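Local coordinates for protein gingipain R2 Pro-Domain (Porphyromonas gingivalis, PDB 4IEF) that serves as the pro-domain of an arginine-specific cysteine protease, where it probably binds the catalytic part and holds it inactive until removed, at residues V28-D33 against V149-L154; P50-G55 against P67-S72; L97-K102 against I114-G119. All blocks are in the same frame, centred on the assembly; numbering follows the deposited sequence.

Contact 1: V28-D33 against V149-L154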
loop_
_atom_site.group_PDB
_atom_site.type_symbol
_atom_site.label_atom_id
_atom_site.label_comp_id
_atom_site.label_asym_id
_atom_site.label_seq_id
_atom_site.Cartn_x
_atom_site.Cartn_y
_atom_site.Cartn_z
ATOM N N VAL A 28 11.107 -3.152 24.677
ATOM C CA VAL A 28 9.826 -3.637 24.164
ATOM C C VAL A 28 9.399 -4.888 24.942
ATOM O O VAL A 28 10.180 -5.830 25.108
ATOM C CB VAL A 28 9.852 -3.888 22.623
ATOM C CG1 VAL A 28 8.470 -4.283 22.094
ATOM C CG2 VAL A 28 10.379 -2.670 21.862
ATOM N N GLN A 29 8.145 -4.878 25.411
ATOM C CA GLN A 29 7.542 -5.982 26.132
ATOM C C GLN A 29 6.557 -6.729 25.241
ATOM O O GLN A 29 5.684 -6.128 24.613
ATOM C CB GLN A 29 6.838 -5.479 27.409
ATOM C CG GLN A 29 5.879 -6.495 28.048
ATOM C CD GLN A 29 5.232 -5.982 29.304
ATOM O OE1 GLN A 29 5.881 -5.796 30.332
ATOM N NE2 GLN A 29 3.927 -5.752 29.249
ATOM N N PHE A 30 6.707 -8.047 25.201
ATOM C CA PHE A 30 5.789 -8.954 24.531
ATOM C C PHE A 30 5.061 -9.738 25.601
ATOM O O PHE A 30 5.683 -10.184 26.575
ATOM C CB PHE A 30 6.512 -9.912 23.558
ATOM C CG PHE A 30 5.678 -11.118 23.172
ATOM C CD1 PHE A 30 5.691 -12.275 23.951
ATOM C CD2 PHE A 30 4.840 -11.078 22.061
ATOM C CE1 PHE A 30 4.860 -13.358 23.639
ATOM C CE2 PHE A 30 4.036 -12.181 21.727
ATOM C CZ PHE A 30 4.052 -13.309 22.517
ATOM N N ARG A 31 3.763 -9.948 25.401
ATOM C CA ARG A 31 2.955 -10.795 26.261
ATOM C C ARG A 31 2.075 -11.660 25.372
ATOM O O ARG A 31 1.527 -11.166 24.380
ATOM C CB ARG A 31 2.151 -9.986 27.281
ATOM C CG ARG A 31 2.944 -9.657 28.540
ATOM C CD ARG A 31 2.173 -8.745 29.469
ATOM N NE ARG A 31 2.871 -8.566 30.741
ATOM C CZ ARG A 31 2.506 -7.705 31.687
ATOM N NH1 ARG A 31 1.453 -6.917 31.508
ATOM N NH2 ARG A 31 3.198 -7.618 32.813
ATOM N N MET A 32 2.008 -12.970 25.681
ATOM C CA MET A 32 1.216 -13.936 24.918
ATOM C C MET A 32 -0.275 -13.583 25.004
ATOM O O MET A 32 -0.801 -13.364 26.096
ATOM C CB MET A 32 1.471 -15.375 25.409
ATOM C CG MET A 32 0.762 -16.446 24.570
ATOM S SD MET A 32 1.212 -16.428 22.811
ATOM C CE MET A 32 2.737 -17.368 22.869
ATOM N N ASP A 33 -0.936 -13.519 23.844
ATOM C CA ASP A 33 -2.343 -13.171 23.783
ATOM C C ASP A 33 -3.089 -14.133 22.868
ATOM O O ASP A 33 -2.661 -14.372 21.735
ATOM C CB ASP A 33 -2.514 -11.713 23.319
ATOM C CG ASP A 33 -3.940 -11.207 23.427
ATOM O OD1 ASP A 33 -4.638 -11.184 22.395
ATOM O OD2 ASP A 33 -4.356 -10.846 24.544
ATOM N N VAL A 149 12.290 -5.925 15.293
ATOM C CA VAL A 149 12.586 -6.860 16.377
ATOM C C VAL A 149 11.534 -8.000 16.305
ATOM O O VAL A 149 10.340 -7.733 16.150
ATOM C CB VAL A 149 12.700 -6.195 17.790
ATOM C CG1 VAL A 149 11.396 -5.536 18.245
ATOM C CG2 VAL A 149 13.206 -7.191 18.835
ATOM N N ASN A 150 11.993 -9.257 16.356
ATOM C CA ASN A 150 11.115 -10.431 16.298
ATOM C C ASN A 150 11.125 -11.211 17.608
ATOM O O ASN A 150 12.190 -11.574 18.116
ATOM C CB ASN A 150 11.524 -11.365 15.149
ATOM C CG ASN A 150 11.884 -10.623 13.890
ATOM O OD1 ASN A 150 11.045 -9.948 13.287
ATOM N ND2 ASN A 150 13.159 -10.655 13.522
ATOM N N PHE A 151 9.930 -11.479 18.134
ATOM C CA PHE A 151 9.746 -12.306 19.323
ATOM C C PHE A 151 9.356 -13.694 18.880
ATOM O O PHE A 151 8.438 -13.816 18.071
ATOM C CB PHE A 151 8.656 -11.728 20.239
ATOM C CG PHE A 151 8.945 -10.372 20.827
ATOM C CD1 PHE A 151 8.458 -9.217 20.225
ATOM C CD2 PHE A 151 9.679 -10.250 22.004
ATOM C CE1 PHE A 151 8.700 -7.960 20.790
ATOM C CE2 PHE A 151 9.920 -8.999 22.567
ATOM C CZ PHE A 151 9.428 -7.862 21.957
ATOM N N ALA A 152 10.054 -14.730 19.364
ATOM C CA ALA A 152 9.732 -16.128 19.068
ATOM C C ALA A 152 9.307 -16.783 20.402
ATOM O O ALA A 152 10.140 -17.361 21.107
ATOM C CB ALA A 152 10.920 -16.834 18.418
ATOM N N PRO A 153 8.024 -16.609 20.813
ATOM C CA PRO A 153 7.599 -17.105 22.132
ATOM C C PRO A 153 7.214 -18.584 22.173
ATOM O O PRO A 153 6.774 -19.069 23.222
ATOM C CB PRO A 153 6.387 -16.232 22.444
ATOM C CG PRO A 153 5.784 -15.960 21.112
ATOM C CD PRO A 153 6.911 -15.911 20.127
ATOM N N LEU A 154 7.360 -19.293 21.048
ATOM C CA LEU A 154 7.039 -20.708 20.983
ATOM C C LEU A 154 8.296 -21.481 20.566
ATOM O O LEU A 154 8.763 -21.366 19.431
ATOM C CB LEU A 154 5.842 -20.969 20.042
ATOM C CG LEU A 154 4.509 -20.300 20.429
ATOM C CD1 LEU A 154 3.510 -20.408 19.318
ATOM C CD2 LEU A 154 3.923 -20.896 21.712
#

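Contact 2: P50-G55 against P67-S72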
loop_
_atom_site.group_PDB
_atom_site.type_symbol
_atom_site.label_atom_id
_atom_site.label_comp_id
_atom_site.label_asym_id
_atom_site.label_seq_id
_atom_site.Cartn_x
_atom_site.Cartn_y
_atom_site.Cartn_z
ATOM N N PRO A 50 -0.149 -23.843 16.051
ATOM C CA PRO A 50 -0.336 -22.770 17.039
ATOM C C PRO A 50 -0.652 -21.426 16.381
ATOM O O PRO A 50 -0.133 -21.128 15.309
ATOM C CB PRO A 50 1.009 -22.720 17.780
ATOM C CG PRO A 50 1.862 -23.815 17.182
ATOM C CD PRO A 50 1.282 -24.140 15.851
ATOM N N THR A 51 -1.531 -20.633 17.022
ATOM C CA THR A 51 -1.921 -19.289 16.586
ATOM C C THR A 51 -2.053 -18.375 17.790
ATOM O O THR A 51 -2.509 -18.817 18.841
ATOM C CB THR A 51 -3.243 -19.283 15.778
ATOM O OG1 THR A 51 -4.255 -19.998 16.482
ATOM C CG2 THR A 51 -3.086 -19.820 14.364
ATOM N N PHE A 52 -1.654 -17.100 17.640
ATOM C CA PHE A 52 -1.800 -16.080 18.678
ATOM C C PHE A 52 -1.960 -14.720 18.005
ATOM O O PHE A 52 -1.578 -14.568 16.841
ATOM C CB PHE A 52 -0.646 -16.097 19.711
ATOM C CG PHE A 52 0.762 -15.810 19.224
ATOM C CD1 PHE A 52 1.225 -14.501 19.107
ATOM C CD2 PHE A 52 1.655 -16.849 18.979
ATOM C CE1 PHE A 52 2.537 -14.235 18.695
ATOM C CE2 PHE A 52 2.968 -16.581 18.565
ATOM C CZ PHE A 52 3.395 -15.276 18.414
ATOM N N THR A 53 -2.543 -13.743 18.721
ATOM C CA THR A 53 -2.772 -12.383 18.211
ATOM C C THR A 53 -1.454 -11.777 17.690
ATOM O O THR A 53 -0.446 -11.758 18.407
ATOM C CB THR A 53 -3.420 -11.492 19.282
ATOM O OG1 THR A 53 -4.432 -12.235 19.966
ATOM C CG2 THR A 53 -4.016 -10.222 18.696
ATOM N N GLU A 54 -1.474 -11.348 16.407
ATOM C CA GLU A 54 -0.369 -10.740 15.651
ATOM C C GLU A 54 0.777 -11.758 15.383
ATOM O O GLU A 54 1.863 -11.371 14.936
ATOM C CB GLU A 54 0.151 -9.474 16.364
ATOM C CG GLU A 54 0.623 -8.371 15.439
ATOM C CD GLU A 54 1.259 -7.185 16.136
ATOM O OE1 GLU A 54 0.843 -6.856 17.271
ATOM O OE2 GLU A 54 2.169 -6.571 15.536
ATOM N N GLY A 55 0.498 -13.045 15.612
ATOM C CA GLY A 55 1.435 -14.130 15.354
ATOM C C GLY A 55 1.489 -14.458 13.877
ATOM O O GLY A 55 0.444 -14.557 13.229
ATOM N N PRO A 67 4.893 -19.615 15.300
ATOM C CA PRO A 67 4.658 -18.205 14.945
ATOM C C PRO A 67 5.456 -17.204 15.757
ATOM O O PRO A 67 5.762 -17.437 16.924
ATOM C CB PRO A 67 3.159 -18.016 15.192
ATOM C CG PRO A 67 2.588 -19.362 15.044
ATOM C CD PRO A 67 3.617 -20.304 15.584
ATOM N N ILE A 68 5.801 -16.088 15.105
ATOM C CA ILE A 68 6.561 -14.990 15.685
ATOM C C ILE A 68 5.734 -13.695 15.660
ATOM O O ILE A 68 4.751 -13.593 14.922
ATOM C CB ILE A 68 7.931 -14.797 14.954
ATOM C CG1 ILE A 68 7.762 -14.283 13.502
ATOM C CG2 ILE A 68 8.831 -16.059 15.050
ATOM C CD1 ILE A 68 8.951 -13.437 12.993
ATOM N N LEU A 69 6.141 -12.719 16.463
ATOM C CA LEU A 69 5.538 -11.395 16.485
ATOM C C LEU A 69 6.634 -10.400 16.136
ATOM O O LEU A 69 7.699 -10.413 16.756
ATOM C CB LEU A 69 4.877 -11.076 17.836
ATOM C CG LEU A 69 3.994 -9.831 17.850
ATOM C CD1 LEU A 69 2.809 -10.044 18.736
ATOM C CD2 LEU A 69 4.783 -8.585 18.275
ATOM N N SER A 70 6.376 -9.554 15.138
ATOM C CA SER A 70 7.355 -8.581 14.656
ATOM C C SER A 70 6.871 -7.149 14.823
ATOM O O SER A 70 5.692 -6.857 14.601
ATOM C CB SER A 70 7.684 -8.844 13.193
ATOM O OG SER A 70 8.265 -10.126 13.011
ATOM N N ARG A 71 7.799 -6.264 15.241
ATOM C CA ARG A 71 7.557 -4.840 15.446
ATOM C C ARG A 71 8.737 -4.023 14.947
ATOM O O ARG A 71 9.896 -4.408 15.139
ATOM C CB ARG A 71 7.273 -4.520 16.931
ATOM C CG ARG A 71 5.878 -4.903 17.415
ATOM C CD ARG A 71 4.766 -4.134 16.714
ATOM N NE ARG A 71 3.447 -4.569 17.174
ATOM C CZ ARG A 71 2.774 -4.004 18.170
ATOM N NH1 ARG A 71 3.276 -2.953 18.810
ATOM N NH2 ARG A 71 1.587 -4.477 18.529
ATOM N N SER A 72 8.434 -2.887 14.320
ATOM C CA SER A 72 9.431 -1.986 13.748
ATOM C C SER A 72 9.838 -0.918 14.739
ATOM O O SER A 72 8.994 -0.374 15.464
ATOM C CB SER A 72 8.906 -1.347 12.467
ATOM O OG SER A 72 8.616 -2.338 11.494
HETATM O O HOH W 1 4.235 -10.427 13.540
#

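Contact 3: L97-K102 against I114-G119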
loop_
_atom_site.group_PDB
_atom_site.type_symbol
_atom_site.label_atom_id
_atom_site.label_comp_id
_atom_site.label_asym_id
_atom_site.label_seq_id
_atom_site.Cartn_x
_atom_site.Cartn_y
_atom_site.Cartn_z
ATOM N N LEU A 97 2.452 -32.560 19.796
ATOM C CA LEU A 97 2.929 -32.747 18.434
ATOM C C LEU A 97 2.605 -31.471 17.668
ATOM O O LEU A 97 1.430 -31.185 17.428
ATOM C CB LEU A 97 2.326 -34.004 17.770
ATOM C CG LEU A 97 2.659 -34.237 16.283
ATOM C CD1 LEU A 97 4.140 -34.533 16.073
ATOM C CD2 LEU A 97 1.818 -35.358 15.707
ATOM N N ILE A 98 3.637 -30.656 17.379
ATOM C CA ILE A 98 3.492 -29.405 16.627
ATOM C C ILE A 98 3.598 -29.745 15.148
ATOM O O ILE A 98 4.507 -30.482 14.751
ATOM C CB ILE A 98 4.516 -28.318 17.071
ATOM C CG1 ILE A 98 4.271 -27.857 18.534
ATOM C CG2 ILE A 98 4.588 -27.115 16.095
ATOM C CD1 ILE A 98 2.941 -27.089 18.853
ATOM N N ALA A 99 2.651 -29.221 14.342
ATOM C CA ALA A 99 2.581 -29.435 12.899
ATOM C C ALA A 99 3.798 -28.847 12.168
ATOM O O ALA A 99 4.283 -27.780 12.557
ATOM C CB ALA A 99 1.303 -28.829 12.350
ATOM N N PRO A 100 4.302 -29.520 11.104
ATOM C CA PRO A 100 5.446 -28.968 10.369
ATOM C C PRO A 100 4.999 -27.890 9.384
ATOM O O PRO A 100 3.882 -27.937 8.862
ATOM C CB PRO A 100 6.024 -30.194 9.662
ATOM C CG PRO A 100 4.852 -31.077 9.442
ATOM C CD PRO A 100 3.836 -30.788 10.504
ATOM N N SER A 101 5.865 -26.906 9.137
ATOM C CA SER A 101 5.534 -25.817 8.226
ATOM C C SER A 101 5.471 -26.279 6.776
ATOM O O SER A 101 6.259 -27.123 6.351
ATOM C CB SER A 101 6.530 -24.677 8.366
ATOM O OG SER A 101 6.161 -23.578 7.550
ATOM N N LYS A 102 4.507 -25.726 6.032
ATOM C CA LYS A 102 4.324 -25.969 4.603
ATOM C C LYS A 102 5.224 -25.013 3.805
ATOM O O LYS A 102 5.362 -25.155 2.588
ATOM C CB LYS A 102 2.851 -25.771 4.204
ATOM C CG LYS A 102 1.913 -26.853 4.704
ATOM C CD LYS A 102 0.514 -26.637 4.152
ATOM C CE LYS A 102 -0.465 -27.600 4.768
ATOM N NZ LYS A 102 -1.819 -27.478 4.164
ATOM N N ILE A 114 -2.085 -29.445 -0.219
ATOM C CA ILE A 114 -0.680 -29.602 0.172
ATOM C C ILE A 114 -0.657 -30.268 1.559
ATOM O O ILE A 114 -1.292 -29.758 2.485
ATOM C CB ILE A 114 0.119 -28.263 0.130
ATOM C CG1 ILE A 114 0.126 -27.663 -1.294
ATOM C CG2 ILE A 114 1.558 -28.455 0.642
ATOM C CD1 ILE A 114 0.456 -26.170 -1.371
ATOM N N PRO A 115 0.035 -31.417 1.730
ATOM C CA PRO A 115 0.023 -32.066 3.042
ATOM C C PRO A 115 1.107 -31.517 3.962
ATOM O O PRO A 115 2.064 -30.884 3.506
ATOM C CB PRO A 115 0.271 -33.537 2.700
ATOM C CG PRO A 115 1.113 -33.494 1.457
ATOM C CD PRO A 115 0.849 -32.184 0.760
ATOM N N TYR A 116 0.958 -31.775 5.262
ATOM C CA TYR A 116 1.962 -31.416 6.256
ATOM C C TYR A 116 3.052 -32.490 6.195
ATOM O O TYR A 116 2.758 -33.667 6.407
ATOM C CB TYR A 116 1.316 -31.319 7.649
ATOM C CG TYR A 116 0.438 -30.097 7.835
ATOM C CD1 TYR A 116 -0.932 -30.155 7.601
ATOM C CD2 TYR A 116 0.974 -28.894 8.272
ATOM C CE1 TYR A 116 -1.746 -29.035 7.781
ATOM C CE2 TYR A 116 0.171 -27.772 8.465
ATOM C CZ TYR A 116 -1.188 -27.844 8.215
ATOM O OH TYR A 116 -1.970 -26.724 8.392
ATOM N N VAL A 117 4.272 -32.108 5.809
ATOM C CA VAL A 117 5.393 -33.037 5.670
ATOM C C VAL A 117 6.488 -32.653 6.677
ATOM O O VAL A 117 6.905 -31.497 6.750
ATOM C CB VAL A 117 5.913 -33.134 4.197
ATOM C CG1 VAL A 117 6.284 -31.769 3.625
ATOM C CG2 VAL A 117 7.063 -34.131 4.051
ATOM N N TYR A 118 6.920 -33.639 7.469
ATOM C CA TYR A 118 7.955 -33.480 8.487
ATOM C C TYR A 118 9.343 -33.566 7.856
ATOM O O TYR A 118 9.609 -34.483 7.074
ATOM C CB TYR A 118 7.803 -34.545 9.590
ATOM C CG TYR A 118 6.523 -34.419 10.386
ATOM C CD1 TYR A 118 5.367 -35.088 9.993
ATOM C CD2 TYR A 118 6.473 -33.651 11.545
ATOM C CE1 TYR A 118 4.182 -34.972 10.718
ATOM C CE2 TYR A 118 5.296 -33.539 12.290
ATOM C CZ TYR A 118 4.150 -34.195 11.866
ATOM O OH TYR A 118 2.984 -34.087 12.583
ATOM N N GLY A 119 10.201 -32.607 8.189
ATOM C CA GLY A 119 11.579 -32.562 7.710
ATOM C C GLY A 119 12.525 -33.263 8.662
ATOM O O GLY A 119 12.082 -33.770 9.696
#

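Contact 1: V28-D33 against V149-L154
Phe30 and Phe151 meet at the middle of this contact. The CB of Phe30 sits over the centre of the Phe151 ring, 3.5 Å from the centroid and 11° off the normal, a CH-pi contact. The two rings themselves barely overlap. Their planes are 27° apart and the centroids 5.5 Å apart, because the side chains slide past each other in opposite directions. Val28 comes to the same ring from its edge, with CG1 in the ring plane and 3.7 Å from Phe151 CZ. This CG1, anti to the backbone N (chi1 -175°), is the branch that reaches the ring edge.

The far end of the Phe30 ring reaches Pro153, with CZ 3.5 Å from Pro153 CG. Phe30 and Pro153 cross at about a right angle. The Met32 chain bends at chi2 and chi3, and CE touches both Pro153 CG at 3.8 Å and Leu154 CD2 at 3.9 Å.

Around this shell, Phe151 also packs on Ile169 and Val171, and Phe30 on Leu69. Val28, Phe30 and Met32 make backbone hydrogen bonds to strand 162-176. Strands 25-31 and 144-157 both pair antiparallel with that strand, so the two segments run in similar directions and meet through their side chains. Arg31 CB points away from the other segment, and its NE forms a salt bridge with Glu168 OE1.

No hydrogen bond crosses between the segments. Their meeting surfaces are apolar, so the fit rests on side-chain shape: a methylene over a ring face, a methyl at its edge and a proline ring beyond.

Contact 2: P50-G55 against P67-S72
Glu54 and Arg71 meet as a side-on salt bridge. Arg71 NH2 donates to Glu54 OE1 at 2.8 Å, and Arg71 NE donates to Glu54 OE2 at 2.9 Å. Both carboxylate oxygens use their syn lone pairs. The carboxylate and guanidinium planes are 19° apart, nearly coplanar, although the side chains cross at about a right angle. The Glu54 carboxylate has further partners: Asn13 N at OE1, and a basic side chain of the other protein chain at OE2.

Phe52 CG, between the backbone N and the carbonyl carbon (chi1 62°), lies closer than CB to Pro67 and Leu69. The ring presents its edge to Pro67 O, 3.4 Å from CE2, and to Leu69 CB. Gly55 CA lies over one ring face, toward the rim. Leu69 CD1 packs 3.6 Å from Glu54 CB, and Pro67 CG sits 3.3 Å from Pro50 O.

Residues Phe52 to Gly55 form a type II beta turn. Water 1 joins its Glu54 O to Ser70 N, and Gly55 CA makes a CA-H...O contact with Ile68 O.

The turn follows strand 45-51 and lies beside residues 67-71, which lead into and along strand 69-74. Strand 144-157 pairs with strand 69-74, and its Leu154 packs on Pro50 and Pro67.

Contact 3: L97-K102 against I114-G119
Ile114 receives the Lys102 ammonium on its carbonyl oxygen, with NZ 2.9 Å from O. The C=O...N angle is 149°, and the donor is tilted 25° from the carbonyl plane. Pro111 O is a second acceptor for this NZ. Ile114 CG2 lies loosely against Lys102 CD.

Tyr116 comes next. The Lys102 chain is extended beyond CG, and its CE rests over the centre of the Tyr116 ring, 3.5 Å from the centroid. NZ lies off-centre, in a cation-pi contact 4.4 Å from that centroid. The lysine thus gives a CH to the ring and its charged end mainly to carbonyl oxygens. Pro100 O meets the Tyr116 ring in plane at the edge, 3.1 Å from CD2. Ala99 CB also touches this ring.

Val117 uses its backbone: its O is 3.3 Å from Pro100 CB. Tyr118 then takes Pro100 CG over the centre of its ring, a CH-pi contact 3.7 Å from the centroid. Pro100 also meets Tyr116, with CD 3.8 Å from Tyr116 CB. Leu97 closes on Tyr118 OH, which hydrogen-bonds Thr42 OG1.

Both segments are irregular and belong to the long connection between strands 79-93 and 133-141. They pack on the two-stranded antiparallel sheet of strands 36-42 and 45-51: Tyr116 touches Val40 and Val49, and Leu97 and Tyr118 touch Ala47.

How the contacts relate
Contacts 1 and 2 are neighbours, with centres about 7 Å apart. Two polar pairs join them, both probable hydrogen bonds: Asp33 OD1 to Thr53 OG1 at 2.7 Å, and Asn150 OD1 to Ser70 OG at 2.8 Å. Strands 144-157 and 69-74 are adjacent in one sheet, so the two contacts share it. Contact 3 is more remote, centred about 19 Å from contact 2 and 23 Å from contact 1. It touches contact 2 through Pro50 CG and Ile98 CD1, 3.8 Å apart. Along the chain, contacts 2 and 3 follow one another inside the loop closed by contact 1. Each contact has residues near the other protein chain.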